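Local coordinates for protein arylamine n-acetyltransferase NAT (Mycobacterium tuberculosis, PDB 4BGF) that probably transfers the acetyl group of acetyl-CoA to the amino nitrogen of arylamines, as an arylamine N-acetyltransferase, at residues A[137-142]-A[152-157]. Numbering follows the deposited sequence.
Sequences SPLRLE and EPYRLE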
loop_
_atom_site.group_PDB
_atom_site.type_symbol
_atom_site.label_atom_id
_atom_site.label_comp_id
_atom_site.label_asym_id
_atom_site.label_seq_id
_atom_site.Cartn_x
_atom_site.Cartn_y
_atom_site.Cartn_z
ATOM N N SER A 137 3.844 -3.245 10.786
ATOM C CA SER A 137 4.982 -3.991 11.322
ATOM C C SER A 137 5.126 -5.232 10.487
ATOM O O SER A 137 4.132 -5.768 10.013
ATOM C CB SER A 137 4.760 -4.425 12.781
ATOM O OG SER A 137 4.625 -3.310 13.606
ATOM N N PRO A 138 6.360 -5.708 10.302
ATOM C CA PRO A 138 6.490 -7.032 9.694
ATOM C C PRO A 138 5.693 -8.037 10.494
ATOM O O PRO A 138 5.617 -7.919 11.712
ATOM C CB PRO A 138 7.983 -7.335 9.825
ATOM C CG PRO A 138 8.633 -5.997 9.908
ATOM C CD PRO A 138 7.665 -5.093 10.606
ATOM N N LEU A 139 5.085 -8.996 9.824
ATOM C CA LEU A 139 4.363 -10.057 10.502
ATOM C C LEU A 139 4.947 -11.429 10.202
ATOM O O LEU A 139 4.985 -11.854 9.045
ATOM C CB LEU A 139 2.890 -10.060 10.098
ATOM C CG LEU A 139 2.180 -8.742 10.353
ATOM C CD1 LEU A 139 0.832 -8.813 9.696
ATOM C CD2 LEU A 139 2.064 -8.449 11.866
ATOM N N ARG A 140 5.370 -12.121 11.262
ATOM C CA ARG A 140 5.752 -13.526 11.201
ATOM C C ARG A 140 4.607 -14.313 10.565
ATOM O O ARG A 140 3.450 -14.160 10.935
ATOM C CB ARG A 140 6.071 -14.040 12.616
ATOM C CG ARG A 140 6.455 -15.518 12.752
ATOM C CD ARG A 140 7.705 -15.905 11.947
ATOM N NE ARG A 140 8.903 -15.180 12.372
ATOM C CZ ARG A 140 9.856 -15.667 13.167
ATOM N NH1 ARG A 140 9.790 -16.898 13.654
ATOM N NH2 ARG A 140 10.891 -14.910 13.482
ATOM N N LEU A 141 4.947 -15.126 9.577
ATOM C CA LEU A 141 3.982 -15.870 8.800
ATOM C C LEU A 141 3.615 -17.161 9.513
ATOM O O LEU A 141 4.137 -18.219 9.190
ATOM C CB LEU A 141 4.613 -16.150 7.448
ATOM C CG LEU A 141 4.051 -17.137 6.433
ATOM C CD1 LEU A 141 2.707 -16.754 5.847
ATOM C CD2 LEU A 141 5.066 -17.232 5.343
ATOM N N GLU A 142 2.740 -17.057 10.511
ATOM C CA GLU A 142 2.286 -18.212 11.280
ATOM C C GLU A 142 0.829 -17.976 11.607
ATOM O O GLU A 142 0.420 -16.851 11.862
ATOM C CB GLU A 142 3.108 -18.405 12.574
ATOM C CG GLU A 142 3.154 -17.178 13.521
ATOM C CD GLU A 142 3.713 -17.473 14.911
ATOM O OE1 GLU A 142 3.494 -18.591 15.422
ATOM O OE2 GLU A 142 4.355 -16.568 15.498
ATOM N N GLU A 152 -2.768 -1.492 15.381
ATOM C CA GLU A 152 -3.633 -2.562 15.861
ATOM C C GLU A 152 -2.896 -3.871 15.697
ATOM O O GLU A 152 -1.962 -3.945 14.920
ATOM C CB GLU A 152 -4.924 -2.594 15.033
ATOM C CG GLU A 152 -5.613 -1.221 14.906
ATOM C CD GLU A 152 -5.216 -0.487 13.652
ATOM O OE1 GLU A 152 -4.185 -0.856 13.065
ATOM O OE2 GLU A 152 -5.928 0.461 13.263
ATOM N N PRO A 153 -3.299 -4.920 16.445
ATOM C CA PRO A 153 -2.663 -6.218 16.190
ATOM C C PRO A 153 -3.308 -6.974 15.027
ATOM O O PRO A 153 -4.511 -6.847 14.749
ATOM C CB PRO A 153 -2.917 -6.988 17.495
ATOM C CG PRO A 153 -3.314 -5.973 18.475
ATOM C CD PRO A 153 -4.059 -4.971 17.696
ATOM N N TYR A 154 -2.482 -7.771 14.355
ATOM C CA TYR A 154 -2.893 -8.532 13.191
ATOM C C TYR A 154 -2.748 -10.013 13.454
ATOM O O TYR A 154 -2.117 -10.439 14.421
ATOM C CB TYR A 154 -2.068 -8.130 11.956
ATOM C CG TYR A 154 -2.523 -6.835 11.311
ATOM C CD1 TYR A 154 -2.566 -5.667 12.042
ATOM C CD2 TYR A 154 -2.904 -6.783 9.978
ATOM C CE1 TYR A 154 -2.967 -4.496 11.482
ATOM C CE2 TYR A 154 -3.315 -5.610 9.409
ATOM C CZ TYR A 154 -3.341 -4.472 10.166
ATOM O OH TYR A 154 -3.742 -3.290 9.635
ATOM N N ARG A 155 -3.365 -10.779 12.579
ATOM C CA ARG A 155 -3.379 -12.211 12.700
ATOM C C ARG A 155 -3.548 -12.851 11.308
ATOM O O ARG A 155 -4.210 -12.282 10.442
ATOM C CB ARG A 155 -4.523 -12.596 13.634
ATOM C CG ARG A 155 -4.800 -14.052 13.739
ATOM C CD ARG A 155 -5.870 -14.343 14.762
ATOM N NE ARG A 155 -7.221 -14.152 14.236
ATOM C CZ ARG A 155 -8.343 -14.429 14.899
ATOM N NH1 ARG A 155 -8.310 -14.903 16.127
ATOM N NH2 ARG A 155 -9.508 -14.231 14.329
ATOM N N LEU A 156 -2.920 -14.016 11.110
ATOM C CA LEU A 156 -3.106 -14.863 9.925
ATOM C C LEU A 156 -3.870 -16.102 10.343
ATOM O O LEU A 156 -3.637 -16.626 11.424
ATOM C CB LEU A 156 -1.765 -15.310 9.366
ATOM C CG LEU A 156 -0.959 -14.269 8.591
ATOM C CD1 LEU A 156 0.514 -14.367 8.897
ATOM C CD2 LEU A 156 -1.185 -14.411 7.133
ATOM N N GLU A 157 -4.769 -16.577 9.496
ATOM C CA GLU A 157 -5.540 -17.775 9.798
ATOM C C GLU A 157 -5.477 -18.656 8.577
ATOM O O GLU A 157 -5.229 -18.184 7.478
ATOM C CB GLU A 157 -6.983 -17.439 10.197
ATOM C CG GLU A 157 -7.106 -16.629 11.533
ATOM C CD GLU A 157 -7.001 -17.457 12.816
ATOM O OE1 GLU A 157 -6.184 -18.390 12.856
ATOM O OE2 GLU A 157 -7.714 -17.154 13.806
#
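Leu139 packs against the root of Tyr154 where the two outermost strands of a seven-stranded antiparallel sheet, 139-140 and 154-159, face each other. No backbone bond links segments 137-142 and 152-157; the CA separation falls from 7.9 Å between Leu139 and Tyr154 to 6.5 Å between Glu142 and Leu156, and side chains bridge the gap. Leu139 aims its CB at the other strand and, with CG anti to its own carbonyl carbon (chi1 -57°), brings both methyls to the tyrosine. Leu139 CD1 lies 3.7 Å from Tyr154 CB, with CD2 a little farther off. The same CD1 approaches the phenol ring obliquely, and the ring runs on to its hydroxyl, hydrogen-bonded to Gln133 O.

Further along, Leu156, its CG also anti to the carbonyl carbon (chi1 -75°), sends CD1 to the inverse gamma turn centred on Leu141, in which Glu142 N bonds weakly to Arg140 O. The turn presents backbone to this methyl: Leu156 CD1 sits 3.6 Å from Arg140 O and 3.8 Å from Leu141 CA. Leu156 CB is 3.7 Å from Glu142 O. Meeting of the edge strands curls the sheet toward closure, consistent with the beta-barrel domain of the arylamine N-acetyltransferase fold. Aliphatic carbons meeting one another and backbone carbonyls form an apolar seam, so non-directional van der Waals packing joins these segments without a ladder of bonds.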